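Side-chain contacts in laccase (Botrytis aclada, PDB 3SQR), which oxidises phenolic substrates at the expense of dioxygen as a glycosylated multicopper oxidase, and probably serves in lignin breakdown and detoxification of its products: residues A[39-43]-A[44-48]; A[51-54]-A[55-58]; A[554-557]-A[558-562]. One frame throughout, in Å; residues are numbered along the deposited sequence. Where two conformers were deposited one is given.

Interaction 1. Residues A[39-43]-A[44-48]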
ATOM      1  N   CYS A  39     -21.280  -6.309 -23.153  1.00 48.91           N
ATOM      2  CA  CYS A  39     -21.981  -7.245 -22.241  1.00 46.73           C
ATOM      3  C   CYS A  39     -21.936  -6.703 -20.846  1.00 45.05           C
ATOM      4  O   CYS A  39     -21.011  -5.954 -20.500  1.00 44.11           O
ATOM      5  CB  CYS A  39     -21.414  -8.669 -22.240  1.00 46.74           C
ATOM      6  SG  CYS A  39     -19.653  -8.790 -22.232  1.00 45.89           S
ATOM      7  N   ALA A  40     -22.946  -7.079 -20.059  1.00 41.93           N
ATOM      8  CA  ALA A  40     -23.041  -6.665 -18.673  1.00 40.63           C
ATOM      9  C   ALA A  40     -22.196  -7.573 -17.775  1.00 38.66           C
ATOM     10  O   ALA A  40     -22.085  -8.786 -17.970  1.00 36.53           O
ATOM     11  CB  ALA A  40     -24.521  -6.673 -18.211  1.00 40.83           C
ATOM     12  N   ASN A  41     -21.584  -6.951 -16.769  1.00 36.60           N
ATOM     13  CA  ASN A  41     -20.878  -7.668 -15.720  1.00 35.56           C
ATOM     14  C   ASN A  41     -21.908  -8.495 -14.974  1.00 36.13           C
ATOM     15  O   ASN A  41     -22.973  -7.976 -14.609  1.00 37.03           O
ATOM     16  CB  ASN A  41     -20.200  -6.664 -14.748  1.00 34.60           C
ATOM     17  CG  ASN A  41     -19.260  -7.333 -13.773  1.00 33.60           C
ATOM     18  OD1 ASN A  41     -19.612  -7.589 -12.604  1.00 35.53           O
ATOM     19  ND2 ASN A  41     -18.042  -7.622 -14.238  1.00 30.29           N
ATOM     20  N   SER A  42     -21.603  -9.759 -14.769  1.00 34.83           N
ATOM     21  CA  SER A  42     -22.424 -10.624 -13.914  1.00 34.57           C
ATOM     22  C   SER A  42     -21.537 -11.672 -13.297  1.00 33.44           C
ATOM     23  O   SER A  42     -20.368 -11.835 -13.668  1.00 33.06           O
ATOM     24  CB  SER A  42     -23.525 -11.341 -14.731  1.00 33.43           C
ATOM     25  OG  SER A  42     -22.960 -12.489 -15.384  1.00 34.03           O
ATOM     26  N   ALA A  43     -22.136 -12.452 -12.383  1.00 34.78           N
ATOM     27  CA  ALA A  43     -21.470 -13.577 -11.733  1.00 34.12           C
ATOM     28  C   ALA A  43     -20.856 -14.581 -12.681  1.00 34.85           C
ATOM     29  O   ALA A  43     -19.881 -15.265 -12.314  1.00 34.50           O
ATOM     30  CB  ALA A  43     -22.410 -14.266 -10.711  1.00 33.26           C
ATOM     31  N   THR A  44     -21.445 -14.681 -13.884  1.00 36.39           N
ATOM     32  CA  THR A  44     -20.991 -15.601 -14.935  1.00 36.82           C
ATOM     33  C   THR A  44     -20.436 -14.863 -16.153  1.00 36.75           C
ATOM     34  O   THR A  44     -20.305 -15.438 -17.233  1.00 37.58           O
ATOM     35  CB  THR A  44     -22.154 -16.571 -15.393  1.00 37.82           C
ATOM     36  OG1 THR A  44     -23.320 -15.821 -15.736  1.00 36.93           O
ATOM     37  CG2 THR A  44     -22.480 -17.550 -14.289  1.00 38.12           C
ATOM     38  N   SER A  45     -20.057 -13.589 -15.970  1.00 35.82           N
ATOM     39  CA  SER A  45     -19.432 -12.814 -17.033  1.00 35.26           C
ATOM     40  C   SER A  45     -18.669 -11.633 -16.395  1.00 32.28           C
ATOM     41  O   SER A  45     -18.897 -10.472 -16.709  1.00 33.43           O
ATOM     42  CB  SER A  45     -20.465 -12.338 -18.047  1.00 35.54           C
ATOM     43  OG  SER A  45     -21.538 -11.616 -17.459  1.00 36.38           O
ATOM     44  N   ARG A  46     -17.774 -11.982 -15.481  1.00 32.64           N
ATOM     45  CA  ARG A  46     -17.010 -10.976 -14.734  1.00 30.80           C
ATOM     46  C   ARG A  46     -16.073 -10.232 -15.657  1.00 32.30           C
ATOM     47  O   ARG A  46     -15.645  -9.102 -15.342  1.00 30.71           O
ATOM     48  CB  ARG A  46     -16.288 -11.589 -13.531  1.00 30.86           C
ATOM     49  CG  ARG A  46     -17.254 -11.964 -12.425  1.00 30.13           C
ATOM     50  CD  ARG A  46     -18.088 -10.802 -11.924  1.00 31.91           C
ATOM     51  NE  ARG A  46     -18.862 -11.248 -10.777  1.00 29.10           N
ATOM     52  CZ  ARG A  46     -19.925 -10.615 -10.277  1.00 32.76           C
ATOM     53  NH1 ARG A  46     -20.373  -9.490 -10.788  1.00 34.03           N
ATOM     54  NH2 ARG A  46     -20.572 -11.128  -9.257  1.00 28.52           N
ATOM     55  N   SER A  47     -15.768 -10.817 -16.813  1.00 31.84           N
ATOM     56  CA  SER A  47     -14.854 -10.164 -17.780  1.00 32.99           C
ATOM     57  C   SER A  47     -15.494  -8.914 -18.409  1.00 32.59           C
ATOM     58  O   SER A  47     -14.801  -8.041 -18.947  1.00 31.51           O
ATOM     59  CB  SER A  47     -14.470 -11.146 -18.897  1.00 34.29           C
ATOM     60  OG  SER A  47     -15.658 -11.418 -19.633  1.00 32.10           O
ATOM     61  N   CYS A  48     -16.822  -8.821 -18.324  1.00 32.94           N
ATOM     62  CA  CYS A  48     -17.570  -7.809 -19.004  1.00 34.37           C
ATOM     63  C   CYS A  48     -17.683  -6.550 -18.176  1.00 34.10           C
ATOM     64  O   CYS A  48     -17.833  -6.614 -16.951  1.00 34.49           O
ATOM     65  CB  CYS A  48     -18.986  -8.279 -19.255  1.00 34.59           C
ATOM     66  SG  CYS A  48     -19.142  -9.664 -20.425  1.00 40.61           S
TER

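Interaction 2. Residues A[51-54]-A[55-58]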
ATOM      1  N   GLU A  51     -19.506  -1.747 -22.565  1.00 36.86           N
ATOM      2  CA  GLU A  51     -18.701  -1.514 -23.784  1.00 37.31           C
ATOM      3  C   GLU A  51     -17.227  -1.791 -23.501  1.00 37.51           C
ATOM      4  O   GLU A  51     -16.406  -1.885 -24.409  1.00 37.71           O
ATOM      5  CB  GLU A  51     -18.818  -0.047 -24.237  1.00 38.54           C
ATOM      6  N   TYR A  52     -16.885  -1.883 -22.214  1.00 36.04           N
ATOM      7  CA  TYR A  52     -15.506  -2.114 -21.806  1.00 35.01           C
ATOM      8  C   TYR A  52     -15.397  -3.484 -21.241  1.00 34.32           C
ATOM      9  O   TYR A  52     -16.402  -4.178 -21.045  1.00 35.39           O
ATOM     10  CB  TYR A  52     -15.109  -1.097 -20.762  1.00 34.50           C
ATOM     11  CG  TYR A  52     -15.396   0.315 -21.172  1.00 35.52           C
ATOM     12  CD1 TYR A  52     -14.548   0.996 -22.036  1.00 39.27           C
ATOM     13  CD2 TYR A  52     -16.522   0.985 -20.698  1.00 40.00           C
ATOM     14  CE1 TYR A  52     -14.809   2.297 -22.405  1.00 37.50           C
ATOM     15  CE2 TYR A  52     -16.779   2.312 -21.063  1.00 40.16           C
ATOM     16  CZ  TYR A  52     -15.922   2.949 -21.919  1.00 39.92           C
ATOM     17  OH  TYR A  52     -16.173   4.286 -22.256  1.00 41.87           O
ATOM     18  N   SER A  53     -14.177  -3.900 -20.993  1.00 31.32           N
ATOM     19  CA  SER A  53     -13.976  -5.217 -20.522  1.00 31.54           C
ATOM     20  C   SER A  53     -12.631  -5.323 -19.919  1.00 29.70           C
ATOM     21  O   SER A  53     -11.835  -4.353 -19.878  1.00 27.82           O
ATOM     22  CB  SER A  53     -14.046  -6.205 -21.702  1.00 32.03           C
ATOM     23  OG  SER A  53     -12.851  -6.173 -22.468  1.00 31.92           O
ATOM     24  N   ILE A  54     -12.328  -6.545 -19.537  1.00 31.41           N
ATOM     25  CA  ILE A  54     -11.026  -6.930 -19.010  1.00 30.71           C
ATOM     26  C   ILE A  54      -9.935  -6.683 -20.043  1.00 31.02           C
ATOM     27  O   ILE A  54      -8.762  -6.652 -19.729  1.00 28.29           O
ATOM     28  CB  ILE A  54     -11.111  -8.422 -18.571  1.00 33.03           C
ATOM     29  CG1 ILE A  54     -10.188  -8.684 -17.417  1.00 33.06           C
ATOM     30  CG2 ILE A  54     -10.922  -9.381 -19.802  1.00 30.71           C
ATOM     31  CD1 ILE A  54     -10.587  -7.928 -16.160  1.00 36.60           C
ATOM     32  N   ASP A  55     -10.341  -6.558 -21.331  1.00 31.36           N
ATOM     33  CA  ASP A  55      -9.365  -6.341 -22.386  1.00 32.13           C
ATOM     34  C   ASP A  55      -9.154  -4.864 -22.724  1.00 31.06           C
ATOM     35  O   ASP A  55      -8.255  -4.493 -23.540  1.00 30.16           O
ATOM     36  CB  ASP A  55      -9.790  -7.141 -23.632  1.00 31.95           C
ATOM     37  CG  ASP A  55      -9.737  -8.628 -23.399  1.00 34.62           C
ATOM     38  OD1 ASP A  55      -8.686  -9.146 -22.913  1.00 36.57           O
ATOM     39  OD2 ASP A  55     -10.723  -9.264 -23.699  1.00 39.52           O
ATOM     40  N   THR A  56      -9.931  -4.006 -22.086  1.00 30.53           N
ATOM     41  CA  THR A  56      -9.754  -2.591 -22.260  1.00 30.66           C
ATOM     42  C   THR A  56      -8.424  -2.118 -21.700  1.00 29.62           C
ATOM     43  O   THR A  56      -8.060  -2.495 -20.577  1.00 27.53           O
ATOM     44  CB  THR A  56     -10.904  -1.818 -21.616  1.00 31.61           C
ATOM     45  OG1 THR A  56     -12.148  -2.278 -22.177  1.00 30.99           O
ATOM     46  CG2 THR A  56     -10.731  -0.287 -21.796  1.00 30.40           C
ATOM     47  N   ASN A  57      -7.689  -1.304 -22.464  1.00 27.41           N
ATOM     48  CA  ASN A  57      -6.464  -0.742 -21.948  1.00 27.03           C
ATOM     49  C   ASN A  57      -6.801   0.455 -21.075  1.00 27.18           C
ATOM     50  O   ASN A  57      -6.974   1.547 -21.550  1.00 28.06           O
ATOM     51  CB  ASN A  57      -5.476  -0.357 -23.057  1.00 27.07           C
ATOM     52  CG  ASN A  57      -4.129   0.090 -22.492  1.00 27.50           C
ATOM     53  OD1 ASN A  57      -4.099   0.661 -21.431  1.00 27.00           O
ATOM     54  ND2 ASN A  57      -3.032  -0.107 -23.218  1.00 27.24           N
ATOM     55  N   TRP A  58      -6.893   0.222 -19.756  1.00 26.74           N
ATOM     56  CA  TRP A  58      -7.263   1.266 -18.828  1.00 25.27           C
ATOM     57  C   TRP A  58      -6.226   2.339 -18.598  1.00 24.51           C
ATOM     58  O   TRP A  58      -6.544   3.333 -17.983  1.00 24.59           O
ATOM     59  CB  TRP A  58      -7.718   0.679 -17.487  1.00 25.26           C
ATOM     60  CG  TRP A  58      -6.570   0.088 -16.712  1.00 23.53           C
ATOM     61  CD1 TRP A  58      -5.830   0.720 -15.774  1.00 19.60           C
ATOM     62  CD2 TRP A  58      -6.077  -1.256 -16.781  1.00 24.19           C
ATOM     63  NE1 TRP A  58      -4.876  -0.122 -15.265  1.00 20.24           N
ATOM     64  CE2 TRP A  58      -5.030  -1.359 -15.842  1.00 23.92           C
ATOM     65  CE3 TRP A  58      -6.426  -2.385 -17.533  1.00 25.22           C
ATOM     66  CZ2 TRP A  58      -4.298  -2.525 -15.663  1.00 25.34           C
ATOM     67  CZ3 TRP A  58      -5.697  -3.552 -17.349  1.00 26.17           C
ATOM     68  CH2 TRP A  58      -4.650  -3.608 -16.409  1.00 23.80           C
TER
HETATM   69  O   HOH W   1      -9.587  -3.431 -18.599  1.00 25.58           O

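Interaction 3. Residues A[554-557]-A[558-562]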
ATOM      1  N   THR A 554      -4.040  25.138  -7.882  1.00 29.27           N
ATOM      2  CA  THR A 554      -2.959  25.947  -7.354  1.00 28.25           C
ATOM      3  C   THR A 554      -3.382  26.739  -6.177  1.00 28.72           C
ATOM      4  O   THR A 554      -2.633  26.780  -5.211  1.00 28.62           O
ATOM      5  CB  THR A 554      -2.290  26.805  -8.498  1.00 28.75           C
ATOM      6  OG1 THR A 554      -1.858  25.904  -9.501  1.00 32.12           O
ATOM      7  CG2 THR A 554      -1.133  27.517  -8.003  1.00 32.41           C
ATOM      8  N   ALA A 555      -4.568  27.348  -6.204  1.00 28.80           N
ATOM      9  CA  ALA A 555      -5.089  28.132  -5.073  1.00 30.05           C
ATOM     10  C   ALA A 555      -5.249  27.201  -3.900  1.00 29.00           C
ATOM     11  O   ALA A 555      -4.841  27.486  -2.812  1.00 29.39           O
ATOM     12  CB  ALA A 555      -6.492  28.864  -5.430  1.00 30.26           C
ATOM     13  N   ILE A 556      -5.774  26.012  -4.161  1.00 27.63           N
ATOM     14  CA  ILE A 556      -6.009  25.076  -3.058  1.00 26.88           C
ATOM     15  C   ILE A 556      -4.721  24.662  -2.363  1.00 26.52           C
ATOM     16  O   ILE A 556      -4.604  24.713  -1.143  1.00 27.87           O
ATOM     17  CB  ILE A 556      -6.826  23.871  -3.572  1.00 27.30           C
ATOM     18  CG1 ILE A 556      -8.267  24.313  -3.829  1.00 26.60           C
ATOM     19  CG2 ILE A 556      -6.730  22.700  -2.610  1.00 25.85           C
ATOM     20  CD1 ILE A 556      -9.032  23.303  -4.726  1.00 29.59           C
ATOM     21  N   PHE A 557      -3.726  24.315  -3.149  1.00 26.55           N
ATOM     22  CA  PHE A 557      -2.403  23.933  -2.679  1.00 28.01           C
ATOM     23  C   PHE A 557      -1.748  25.016  -1.859  1.00 29.14           C
ATOM     24  O   PHE A 557      -1.223  24.781  -0.759  1.00 27.37           O
ATOM     25  CB  PHE A 557      -1.596  23.620  -3.927  1.00 27.34           C
ATOM     26  CG  PHE A 557      -0.199  23.229  -3.693  1.00 30.70           C
ATOM     27  CD1 PHE A 557       0.781  24.183  -3.524  1.00 35.44           C
ATOM     28  CD2 PHE A 557       0.180  21.866  -3.735  1.00 29.41           C
ATOM     29  CE1 PHE A 557       2.114  23.797  -3.333  1.00 34.09           C
ATOM     30  CE2 PHE A 557       1.458  21.506  -3.561  1.00 32.63           C
ATOM     31  CZ  PHE A 557       2.450  22.472  -3.343  1.00 35.14           C
ATOM     32  N   GLU A 558      -1.804  26.213  -2.424  1.00 31.50           N
ATOM     33  CA  GLU A 558      -1.328  27.404  -1.705  1.00 32.09           C
ATOM     34  C   GLU A 558      -1.998  27.590  -0.368  1.00 32.08           C
ATOM     35  O   GLU A 558      -1.320  27.872   0.650  1.00 31.82           O
ATOM     36  CB  GLU A 558      -1.539  28.631  -2.593  1.00 32.93           C
ATOM     37  CG  GLU A 558      -0.600  28.673  -3.753  1.00 36.22           C
ATOM     38  CD  GLU A 558      -0.995  29.693  -4.846  1.00 39.26           C
ATOM     39  OE1 GLU A 558      -2.096  30.330  -4.795  1.00 38.94           O
ATOM     40  OE2 GLU A 558      -0.193  29.809  -5.785  1.00 38.68           O
ATOM     41  N   ASP A 559      -3.319  27.400  -0.351  1.00 31.65           N
ATOM     42  CA  ASP A 559      -4.053  27.564   0.864  1.00 31.58           C
ATOM     43  C   ASP A 559      -3.646  26.515   1.891  1.00 30.93           C
ATOM     44  O   ASP A 559      -3.468  26.814   3.074  1.00 30.72           O
ATOM     45  CB  ASP A 559      -5.555  27.474   0.649  1.00 31.86           C
ATOM     46  CG  ASP A 559      -6.163  28.673  -0.197  0.70 34.10           C
ATOM     47  OD1 ASP A 559      -5.470  29.668  -0.542  0.70 38.83           O
ATOM     48  OD2 ASP A 559      -7.340  28.548  -0.632  0.70 37.35           O
ATOM     49  N   THR A 560      -3.478  25.249   1.452  1.00 28.64           N
ATOM     50  CA  THR A 560      -3.035  24.255   2.420  1.00 27.71           C
ATOM     51  C   THR A 560      -1.680  24.612   3.019  1.00 27.65           C
ATOM     52  O   THR A 560      -1.423  24.411   4.209  1.00 27.60           O
ATOM     53  CB  THR A 560      -2.989  22.839   1.758  1.00 25.95           C
ATOM     54  OG1 THR A 560      -4.271  22.604   1.132  1.00 25.94           O
ATOM     55  CG2 THR A 560      -2.597  21.747   2.789  1.00 25.12           C
ATOM     56  N   CYS A 561      -0.768  25.072   2.191  1.00 27.85           N
ATOM     57  CA  CYS A 561       0.578  25.406   2.658  1.00 28.45           C
ATOM     58  C   CYS A 561       0.511  26.645   3.558  1.00 29.91           C
ATOM     59  O   CYS A 561       1.112  26.650   4.618  1.00 27.35           O
ATOM     60  CB  CYS A 561       1.498  25.712   1.481  1.00 28.80           C
ATOM     61  SG  CYS A 561       2.039  24.173   0.634  1.00 27.82           S
ATOM     62  N   ALA A 562      -0.277  27.627   3.147  1.00 30.99           N
ATOM     63  CA  ALA A 562      -0.508  28.796   4.015  1.00 32.45           C
ATOM     64  C   ALA A 562      -0.983  28.381   5.409  1.00 33.50           C
ATOM     65  O   ALA A 562      -0.419  28.805   6.426  1.00 34.56           O
ATOM     66  CB  ALA A 562      -1.476  29.766   3.348  1.00 32.59           C
TER

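Interaction 1. Residues A[39-43]-A[44-48]
Ser42 OG sits between two partners from the following residues: it gives its proton to Ser45 OG at 2.7 Å and receives the backbone N-H of Thr44. Ser45 OG in turn donates to the carbonyl of Ala40, with Ser45 OG to Ala40 O at 2.9 Å, and it arrives almost head-on to that oxygen. The two hydroxyls therefore form a short relay, Ser42 OG to Ser45 OG to Ala40 O. The chi1 of Ser45, 54°, tucks OG between its own N and carbonyl carbon and brings it to both Ser42 OG and Ala40 O.

Asn41 uses both ends of its amide. Asn41 OD1 takes a bond from Arg46 NH1 at 2.7 Å; the oxygen lies in the guanidinium plane, which is turned 33° from the amide. Asn41 ND2 gives a straighter bond to Cys48 O at 2.9 Å, within the amide plane. Gripped at both ends, the amide can hardly flip. A bend at chi2 folds the arginine back, so that one guanidinium face lies against the peptide joining Ser42 to Ala43, with Ala43 N over its centre.

The chain here makes two type I beta turns, Ser42 to Ser45 and Ser45 to Cys48, and the resulting N-terminal loop is closed by the disulfide between Cys39 and Cys48. The sulfurs, Cys39 SG and Cys48 SG, are 2.1 Å apart with a chi3 of -88°, near the relaxed value for a disulfide. In the first turn Ser45 N bonds to Ser42 O at 2.9 Å.

Beyond the loop, Arg46 is held to the rest of the protein: NH2 bonds to Tyr193 O, the guanidinium makes a cation-pi contact with Tyr193, and the backbone N reaches Asp192 OD1.

Interaction 2. Residues A[51-54]-A[55-58]
Thr56 OG1 accepts the backbone N-H of Ser53, with Ser53 N to Thr56 OG1 at 2.9 Å, while Ser53 OG accepts the N-H of Asp55, with Asp55 N to Ser53 OG at 2.8 Å. Each side chain thus takes up a backbone donor on the other half of the bend. With chi1 near 77°, the Ser53 hydroxyl lies between its own N and carbonyl carbon, folded forward over the next peptides. Thr56 OG1 stands anti to its carbonyl carbon (chi1 -56°), which puts it at Ser53 N; Thr56 CG2, anti to the backbone N, comes to Tyr52 CD1 at 4.0 Å, oblique to the ring.

The bend is a type I beta turn from Ser53 to Thr56, with its own backbone bond from Thr56 N to Ser53 O at 2.9 Å; the serine bond to Asp55 N has the pattern of an ST turn. It ends the short two-stranded antiparallel ribbon of 48-49 and 52-53 and sends the chain on toward strand 67-79. Ser53 O also receives a water, 2.7 Å from it, and the same water donates to Thr56 O, tying the first and last carbonyls of the turn together.

Further out, Asp55 OD1 takes a hydrogen bond from His379 NE2. Ile54 packs beside it on His379, Tyr162 and Pro294, and Tyr52 leans on Pro63.

Interaction 3. Residues A[554-557]-A[558-562]
From Thr554 to Cys561 the backbone is regular alpha helix, with i to i+4 bonds of 2.9 to 3.0 Å that include Glu558 N to Thr554 O and Cys561 N to Phe557 O. The side chains one turn apart line up along it. Cys561 SG lies 4.5 Å from the centroid of the Phe557 ring, 29° off its normal, a sulfur-aromatic contact with an oblique approach; the nearest ring atom is Phe557 CE1, 4.0 Å from Cys561 SG. With Phe557 CG anti to its N (chi1 179°) the phenyl stands out from the helix nearly at a right angle to the axis, and Cys561 SG, anti to its carbonyl carbon, turns back toward it.

On another flank the Glu558 side chain reaches back one turn, extended beyond CG, and lays its carboxylate beside Thr554. The touch is between Glu558 OE2 and the methyl, Thr554 CG2, at 3.3 Å. The threonine hydroxyl faces a different partner, Lys550 O, one turn earlier, to which it is hydrogen-bonded.

This is the helix 551-567, which follows the last strand of the third cupredoxin domain and packs back on the first. The disulfide from Cys561 to Cys145 is the covalent part of that join, and it fixes the sulfur that meets the ring. The buried Phe557 ring is set edge-to-face with Phe424 and touches Thr420 and Leu421 of helix 419-424. Ile556 and Thr560 lie one turn apart and both rest on Leu153 of strand 152-158. Asp559 and Glu558, by contrast, are exposed.

In the fold
Interactions 1 and 2 are neighbours at the N-terminal end, centres 12 Å apart, and they touch: Ser47 O receives a probable hydrogen bond from Ile54 N. Each takes in part of the ribbon of strands 48-49 and 52-53, Cys48 from one strand and Ser53 from the other, and both are surface turns held by hydroxyl and amide bonds, with a disulfide added in the first and a bridging water in the second. Interaction 3 lies about 24 Å from interaction 2 between nearest atoms. It is partly buried, belongs to one C-terminal helix, and relies on backbone bonds and apolar packing against other parts of the chain. Its disulfide joins distant parts of the sequence, whereas that of residues 39-48 closes a local loop.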